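Side-chain contacts in aquaporin AqpM (Methanothermobacter marburgensis str. Marburg, PDB 2F2B), which conducts water in both directions across the archaeal cell membrane in response to osmotic change, and transiently increases the initial flux of glycerol: residues T160-G163 / I164-E168; P206-N209 / D210-F213. All coordinates share one frame; numbering follows the deposited sequence.

Interaction 1. Residues T160-G163 / I164-E168; sequences TIMG and IAVDE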
loop_
_atom_site.group_PDB
_atom_site.type_symbol
_atom_site.label_atom_id
_atom_site.label_comp_id
_atom_site.label_asym_id
_atom_site.label_seq_id
_atom_site.Cartn_x
_atom_site.Cartn_y
_atom_site.Cartn_z
ATOM N N THR A 160 -6.767 -13.413 12.835
ATOM C CA THR A 160 -7.392 -12.457 11.931
ATOM C C THR A 160 -8.390 -13.225 11.059
ATOM O O THR A 160 -9.517 -12.778 10.845
ATOM C CB THR A 160 -6.332 -11.763 11.041
ATOM O OG1 THR A 160 -5.417 -11.046 11.879
ATOM C CG2 THR A 160 -6.993 -10.783 10.069
ATOM N N ILE A 161 -7.982 -14.396 10.575
ATOM C CA ILE A 161 -8.862 -15.217 9.749
ATOM C C ILE A 161 -10.129 -15.574 10.535
ATOM O O ILE A 161 -11.231 -15.545 9.992
ATOM C CB ILE A 161 -8.136 -16.511 9.283
ATOM C CG1 ILE A 161 -7.119 -16.154 8.189
ATOM C CG2 ILE A 161 -9.151 -17.542 8.770
ATOM C CD1 ILE A 161 -6.217 -17.312 7.770
ATOM N N MET A 162 -9.969 -15.886 11.816
ATOM C CA MET A 162 -11.117 -16.234 12.655
ATOM C C MET A 162 -12.091 -15.060 12.755
ATOM O O MET A 162 -13.303 -15.229 12.609
ATOM C CB MET A 162 -10.656 -16.619 14.066
ATOM C CG MET A 162 -9.902 -17.939 14.161
ATOM S SD MET A 162 -10.923 -19.365 13.686
ATOM C CE MET A 162 -12.088 -19.431 15.056
ATOM N N GLY A 163 -11.554 -13.869 12.997
ATOM C CA GLY A 163 -12.403 -12.699 13.140
ATOM C C GLY A 163 -13.049 -12.138 11.887
ATOM O O GLY A 163 -14.194 -11.679 11.935
ATOM N N ILE A 164 -12.343 -12.189 10.759
ATOM C CA ILE A 164 -12.869 -11.621 9.522
ATOM C C ILE A 164 -13.451 -12.606 8.499
ATOM O O ILE A 164 -14.215 -12.203 7.624
ATOM C CB ILE A 164 -11.779 -10.757 8.823
ATOM C CG1 ILE A 164 -12.430 -9.769 7.849
ATOM C CG2 ILE A 164 -10.803 -11.650 8.062
ATOM C CD1 ILE A 164 -13.369 -8.783 8.508
ATOM N N ALA A 165 -13.108 -13.887 8.599
ATOM C CA ALA A 165 -13.623 -14.860 7.638
ATOM C C ALA A 165 -14.494 -15.957 8.246
ATOM O O ALA A 165 -15.444 -16.420 7.612
ATOM C CB ALA A 165 -12.467 -15.492 6.869
ATOM N N VAL A 166 -14.169 -16.372 9.466
ATOM C CA VAL A 166 -14.911 -17.438 10.138
ATOM C C VAL A 166 -16.112 -16.938 10.935
ATOM O O VAL A 166 -17.221 -17.465 10.798
ATOM C CB VAL A 166 -13.978 -18.239 11.084
ATOM C CG1 VAL A 166 -14.765 -19.331 11.813
ATOM C CG2 VAL A 166 -12.846 -18.861 10.281
ATOM N N ASP A 167 -15.891 -15.920 11.760
ATOM C CA ASP A 167 -16.949 -15.361 12.594
ATOM C C ASP A 167 -18.155 -14.884 11.791
ATOM O O ASP A 167 -18.023 -14.125 10.832
ATOM C CB ASP A 167 -16.411 -14.194 13.422
ATOM C CG ASP A 167 -17.260 -13.916 14.646
ATOM O OD1 ASP A 167 -16.971 -14.502 15.706
ATOM O OD2 ASP A 167 -18.219 -13.128 14.545
ATOM N N GLU A 168 -19.337 -15.328 12.202
ATOM C CA GLU A 168 -20.582 -14.960 11.541
ATOM C C GLU A 168 -20.887 -13.461 11.591
ATOM O O GLU A 168 -21.705 -12.967 10.819
ATOM C CB GLU A 168 -21.743 -15.744 12.164
ATOM C CG GLU A 168 -21.552 -16.041 13.647
ATOM C CD GLU A 168 -20.464 -17.078 13.895
ATOM O OE1 GLU A 168 -20.059 -17.258 15.063
ATOM O OE2 GLU A 168 -20.018 -17.717 12.918
#
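A wide, pi-type turn closes the end of helix 143-166 predicted to be cytoplasmic, and Met162 and Val166 pack against each other on its flank. The ordinary pattern is still in force at the start: Ile164 N donates to Thr160 O at 2.9 Å, nearly in line with the carbonyl. One residue on, the spacing changes. Ile161 O takes two bonds, from Ala165 N at 2.9 Å, tilted 30° out of the carbonyl plane, and from Val166 N at 3.1 Å, within that plane. The five-residue step then repeats, Asp167 N reaching Met162 O at 2.8 Å, and Asp167 is the first residue to leave helical geometry.

Val166 and Met162 lie alongside, pointing the same way; Met162 is bent at chi2 and chi3, and its SD rests 3.9 Å from Val166 CG2. The same methyl reaches back to Ile161 CG2 at 4.2 Å: with CG1 of Val166 anti to the backbone N (chi1 179°), CG2 is left beside that N. Both residues also touch helix 83-91, Ile161 on Val85 and Val166 on Leu89.

Past the turn, Asp167 is held by a salt bridge to Arg169 and a hydrogen bond to Tyr240. The carbonyl of Ile161, gripped by two N-H groups, thus marks the passage from four-residue to five-residue bonding, and the carboxylate of Asp167, with two partners, sits where the chain leaves the helix.

Interaction 2. Residues P206-N209 / D210-F213; sequences PYLN and DMIF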
loop_
_atom_site.group_PDB
_atom_site.type_symbol
_atom_site.label_atom_id
_atom_site.label_comp_id
_atom_site.label_asym_id
_atom_site.label_seq_id
_atom_site.Cartn_x
_atom_site.Cartn_y
_atom_site.Cartn_z
ATOM N N PRO A 206 9.312 -24.228 -2.646
ATOM C CA PRO A 206 10.661 -23.722 -2.912
ATOM C C PRO A 206 11.748 -24.702 -2.452
ATOM O O PRO A 206 12.764 -24.865 -3.123
ATOM C CB PRO A 206 10.687 -22.409 -2.135
ATOM C CG PRO A 206 9.266 -21.937 -2.262
ATOM C CD PRO A 206 8.489 -23.202 -1.978
ATOM N N TYR A 207 11.535 -25.345 -1.306
ATOM C CA TYR A 207 12.508 -26.313 -0.793
ATOM C C TYR A 207 12.717 -27.437 -1.803
ATOM O O TYR A 207 13.852 -27.803 -2.112
ATOM C CB TYR A 207 12.025 -26.912 0.532
ATOM C CG TYR A 207 12.443 -26.149 1.775
ATOM C CD1 TYR A 207 12.624 -24.762 1.752
ATOM C CD2 TYR A 207 12.629 -26.817 2.985
ATOM C CE1 TYR A 207 12.982 -24.065 2.910
ATOM C CE2 TYR A 207 12.982 -26.134 4.141
ATOM C CZ TYR A 207 13.158 -24.761 4.100
ATOM O OH TYR A 207 13.508 -24.094 5.252
ATOM N N LEU A 208 11.616 -27.981 -2.312
ATOM C CA LEU A 208 11.682 -29.072 -3.283
ATOM C C LEU A 208 12.418 -28.657 -4.554
ATOM O O LEU A 208 13.350 -29.336 -4.996
ATOM C CB LEU A 208 10.273 -29.553 -3.639
ATOM C CG LEU A 208 10.180 -30.711 -4.643
ATOM C CD1 LEU A 208 10.932 -31.918 -4.095
ATOM C CD2 LEU A 208 8.723 -31.065 -4.905
ATOM N N ASN A 209 12.012 -27.536 -5.139
ATOM C CA ASN A 209 12.649 -27.071 -6.358
ATOM C C ASN A 209 14.097 -26.622 -6.163
ATOM O O ASN A 209 14.925 -26.802 -7.060
ATOM C CB ASN A 209 11.806 -25.967 -7.001
ATOM C CG ASN A 209 10.516 -26.506 -7.605
ATOM O OD1 ASN A 209 9.500 -26.654 -6.921
ATOM N ND2 ASN A 209 10.564 -26.828 -8.888
ATOM N N ASP A 210 14.413 -26.049 -5.002
ATOM C CA ASP A 210 15.786 -25.628 -4.734
ATOM C C ASP A 210 16.688 -26.856 -4.688
ATOM O O ASP A 210 17.834 -26.821 -5.141
ATOM C CB ASP A 210 15.895 -24.889 -3.396
ATOM C CG ASP A 210 15.584 -23.410 -3.515
ATOM O OD1 ASP A 210 15.678 -22.873 -4.637
ATOM O OD2 ASP A 210 15.264 -22.782 -2.483
ATOM N N MET A 211 16.164 -27.938 -4.126
ATOM C CA MET A 211 16.919 -29.178 -4.022
ATOM C C MET A 211 17.198 -29.756 -5.406
ATOM O O MET A 211 18.328 -30.131 -5.718
ATOM C CB MET A 211 16.135 -30.194 -3.188
ATOM C CG MET A 211 16.673 -31.614 -3.265
ATOM S SD MET A 211 15.678 -32.766 -2.303
ATOM C CE MET A 211 14.315 -33.060 -3.418
ATOM N N ILE A 212 16.160 -29.811 -6.232
ATOM C CA ILE A 212 16.263 -30.365 -7.578
ATOM C C ILE A 212 17.035 -29.516 -8.584
ATOM O O ILE A 212 17.787 -30.053 -9.401
ATOM C CB ILE A 212 14.858 -30.627 -8.167
ATOM C CG1 ILE A 212 14.091 -31.602 -7.271
ATOM C CG2 ILE A 212 14.977 -31.181 -9.584
ATOM C CD1 ILE A 212 12.639 -31.783 -7.669
ATOM N N PHE A 213 16.861 -28.199 -8.524
ATOM C CA PHE A 213 17.512 -27.309 -9.480
ATOM C C PHE A 213 18.651 -26.432 -8.968
ATOM O O PHE A 213 19.430 -25.906 -9.762
ATOM C CB PHE A 213 16.445 -26.434 -10.144
ATOM C CG PHE A 213 15.377 -27.222 -10.847
ATOM C CD1 PHE A 213 15.648 -27.870 -12.049
ATOM C CD2 PHE A 213 14.109 -27.351 -10.289
ATOM C CE1 PHE A 213 14.670 -28.636 -12.686
ATOM C CE2 PHE A 213 13.126 -28.112 -10.914
ATOM C CZ PHE A 213 13.407 -28.757 -12.116
#
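Leu208 reaches along its helix to overlap two side chains of the following turn. Its CD1 meets the terminal methyl of Met211, CE, at 3.6 Å, the two side chains crossing at a slant, and the same CD1 lies 4.0 Å from Ile212 CD1, where the pair run alongside and point the same way. Met211 stays extended as far as SD and bends only at chi3 (80°), which turns CE back to the leucine. Ile212 has CG1 beside its own backbone N (chi1 -59°), and this carries CG1 to 3.3 Å from Leu208 O, the carbonyl that also accepts Ile212 N at 3.1 Å.

These residues belong to helix 200-214, the short helix that begins at Pro200 within the second NPA motif, the signature of aquaporin pore-forming loops. Pro206 has no N-H to give to the preceding turn, and the helix is kinked there; its carbonyl is used, accepting Asp210 N at 2.8 Å. Asp210 CB packs against that same oxygen.

Farther along, the Asn209 side-chain amide and the Phe213 ring lie side by side with their planes 17° apart, while Phe213 N binds Asn209 O at 2.8 Å. Over the centre of one ring face sits Ile212 CG2, 3.7 Å above the plane. Leu208, Asn209 and Phe213 all pack on helix 100-122, whereas Tyr207 bonds through its hydroxyl to the Thr135 carbonyl and stacks edge-to-face with Trp219.

Overall arrangement
Interaction 1 comes first along the chain, at the end of helix 143-166, and interaction 2 follows on helix 200-214, with helix 175-194 between them in the sequence. Their centres lie 34 Å apart on opposite sides of the chain's centre, and their nearest atoms remain about 19 Å apart, so neither touches the other. Interaction 1 is predicted to lie at the cytoplasmic side and interaction 2 at the extracellular side, yet each bears on one of the two short NPA helices, interaction 1 by packing on it and interaction 2 by being part of it. Interaction 1 also reaches a second subunit of the tetramer, through Thr160 and Ile164; no other chain of the assembly touches interaction 2.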